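Local coordinates for protein GCN5-related N-acetyltransferase (Kribbella flavida, PDB 4MY0) that probably transfers an acetyl group from acetyl-CoA to an amine, perhaps on an aminoglycoside, as a member of the GCN5-related N-acetyltransferase family, at residues 319-324 with 334-339. Numbering follows the deposited sequence.
Sequences RWHLSV and SDRSGD
The Arg319 guanidinium lies with one face against the backbone joining Arg336 to Ser337, the amide N of Ser337 3.6 Å above its plane and toward the rim. At its edge NH1 donates to Gly338 O (3.0 Å), an almost straight bond directed along a carbonyl lone pair. With CG anti to the backbone N (chi1 -173°) and the chain extended as far as NE, the side chain runs alongside the loop, CG against Ser334 CB and CD 3.1 Å from Arg336 O. Ser334 OG lies above one face of the Arg336 guanidinium, toward its rim, and His321 CG at its edge; Arg336 reaches back by a bend at chi3, the guanidinium plane turned 82° from the imidazole. The two guanidinium planes are nearly perpendicular, and Asp305, salt-bridged to both arginines and hydrogen-bonded to Ser334 and His321, probably offsets their like charges; His321 NE2 bonds to Glu303. An alanine in place of Arg319 would lose the bond to Gly338 and the Asp305 salt bridge, and would probably loosen the loop. Ser334 N donates to Arg319 O (2.9 Å) from above the carbonyl plane, while its OG accepts from Arg336 N (3.2 Å). This ST turn follows strand 328-333, outermost in this chain's sheet and hairpin partner of 318-325, in the sterol carrier protein-like domain.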
loop_
_atom_site.group_PDB
_atom_site.type_symbol
_atom_site.label_atom_id
_atom_site.label_comp_id
_atom_site.label_asym_id
_atom_site.label_seq_id
_atom_site.Cartn_x
_atom_site.Cartn_y
_atom_site.Cartn_z
ATOM N N ARG C 319 -14.414 -14.791 52.340
ATOM C CA ARG C 319 -13.479 -13.808 52.864
ATOM C C ARG C 319 -12.152 -14.436 53.268
ATOM O O ARG C 319 -12.100 -15.393 54.041
ATOM C CB ARG C 319 -14.077 -13.052 54.046
ATOM C CG ARG C 319 -13.197 -11.908 54.496
ATOM C CD ARG C 319 -13.932 -11.036 55.470
ATOM N NE ARG C 319 -13.131 -9.907 55.928
ATOM C CZ ARG C 319 -13.638 -8.701 56.141
ATOM N NH1 ARG C 319 -14.929 -8.486 55.912
ATOM N NH2 ARG C 319 -12.866 -7.711 56.574
ATOM N N TRP C 320 -11.081 -13.858 52.751
ATOM C CA TRP C 320 -9.745 -14.363 52.966
ATOM C C TRP C 320 -8.856 -13.271 53.543
ATOM O O TRP C 320 -9.098 -12.083 53.338
ATOM C CB TRP C 320 -9.168 -14.821 51.627
ATOM C CG TRP C 320 -9.922 -15.945 50.989
ATOM C CD1 TRP C 320 -10.955 -15.843 50.099
ATOM C CD2 TRP C 320 -9.684 -17.346 51.168
ATOM N NE1 TRP C 320 -11.380 -17.095 49.727
ATOM C CE2 TRP C 320 -10.614 -18.035 50.369
ATOM C CE3 TRP C 320 -8.777 -18.086 51.936
ATOM C CZ2 TRP C 320 -10.662 -19.435 50.313
ATOM C CZ3 TRP C 320 -8.829 -19.476 51.887
ATOM C CH2 TRP C 320 -9.762 -20.135 51.081
ATOM N N HIS C 321 -7.835 -13.681 54.282
ATOM C CA HIS C 321 -6.811 -12.760 54.741
ATOM C C HIS C 321 -5.517 -13.012 53.967
ATOM O O HIS C 321 -5.041 -14.151 53.870
ATOM C CB HIS C 321 -6.567 -12.918 56.240
ATOM C CG HIS C 321 -5.457 -12.055 56.748
ATOM N ND1 HIS C 321 -5.588 -10.691 56.903
ATOM C CD2 HIS C 321 -4.185 -12.354 57.097
ATOM C CE1 HIS C 321 -4.448 -10.187 57.339
ATOM N NE2 HIS C 321 -3.580 -11.176 57.466
ATOM N N LEU C 322 -4.968 -11.953 53.381
ATOM C CA LEU C 322 -3.696 -12.053 52.672
ATOM C C LEU C 322 -2.552 -11.546 53.556
ATOM O O LEU C 322 -2.569 -10.402 54.026
ATOM C CB LEU C 322 -3.749 -11.274 51.357
ATOM C CG LEU C 322 -2.449 -11.216 50.543
ATOM C CD1 LEU C 322 -2.115 -12.570 49.929
ATOM C CD2 LEU C 322 -2.544 -10.144 49.468
ATOM N N SER C 323 -1.565 -12.409 53.784
ATOM C CA SER C 323 -0.383 -12.057 54.566
ATOM C C SER C 323 0.824 -12.093 53.638
ATOM O O SER C 323 1.107 -13.127 53.017
ATOM C CB SER C 323 -0.190 -13.057 55.710
ATOM O OG SER C 323 0.809 -12.623 56.619
ATOM N N VAL C 324 1.512 -10.958 53.512
ATOM C CA VAL C 324 2.710 -10.882 52.681
ATOM C C VAL C 324 3.876 -10.338 53.482
ATOM O O VAL C 324 3.773 -9.269 54.082
ATOM C CB VAL C 324 2.515 -9.980 51.471
ATOM C CG1 VAL C 324 3.826 -9.857 50.710
ATOM C CG2 VAL C 324 1.411 -10.530 50.559
ATOM N N SER C 334 -10.912 -15.799 56.646
ATOM C CA SER C 334 -11.111 -14.755 57.660
ATOM C C SER C 334 -12.536 -14.786 58.206
ATOM O O SER C 334 -13.483 -14.961 57.442
ATOM C CB SER C 334 -10.825 -13.367 57.068
ATOM O OG SER C 334 -11.073 -12.334 58.017
ATOM N N ASP C 335 -12.697 -14.594 59.515
ATOM C CA ASP C 335 -14.039 -14.543 60.092
ATOM C C ASP C 335 -14.496 -13.105 60.360
ATOM O O ASP C 335 -15.496 -12.874 61.052
ATOM C CB ASP C 335 -14.139 -15.411 61.352
ATOM C CG ASP C 335 -13.044 -15.118 62.361
ATOM O OD1 ASP C 335 -12.422 -14.036 62.273
ATOM O OD2 ASP C 335 -12.813 -15.969 63.256
ATOM N N ARG C 336 -13.764 -12.146 59.793
ATOM C CA ARG C 336 -14.089 -10.732 59.947
ATOM C C ARG C 336 -15.260 -10.358 59.032
ATOM O O ARG C 336 -15.584 -11.108 58.106
ATOM C CB ARG C 336 -12.845 -9.861 59.687
ATOM C CG ARG C 336 -11.742 -10.037 60.760
ATOM C CD ARG C 336 -10.500 -9.164 60.506
ATOM N NE ARG C 336 -9.588 -9.756 59.529
ATOM C CZ ARG C 336 -8.649 -10.656 59.823
ATOM N NH1 ARG C 336 -7.869 -11.146 58.867
ATOM N NH2 ARG C 336 -8.488 -11.071 61.071
ATOM N N SER C 337 -15.917 -9.228 59.304
ATOM C CA SER C 337 -17.112 -8.848 58.542
ATOM C C SER C 337 -17.251 -7.344 58.277
ATOM O O SER C 337 -18.260 -6.906 57.727
ATOM C CB SER C 337 -18.375 -9.377 59.226
ATOM O OG SER C 337 -18.491 -8.877 60.548
ATOM N N GLY C 338 -16.245 -6.563 58.666
ATOM C CA GLY C 338 -16.244 -5.129 58.400
ATOM C C GLY C 338 -15.983 -4.807 56.933
ATOM O O GLY C 338 -15.936 -5.708 56.092
ATOM N N ASP C 339 -15.814 -3.524 56.624
ATOM C CA ASP C 339 -15.576 -3.097 55.243
ATOM C C ASP C 339 -14.382 -3.827 54.629
ATOM O O ASP C 339 -13.342 -4.007 55.273
ATOM C CB ASP C 339 -15.391 -1.574 55.148
ATOM C CG ASP C 339 -15.231 -1.081 53.700
ATOM O OD1 ASP C 339 -15.806 -1.699 52.768
ATOM O OD2 ASP C 339 -14.530 -0.063 53.499
#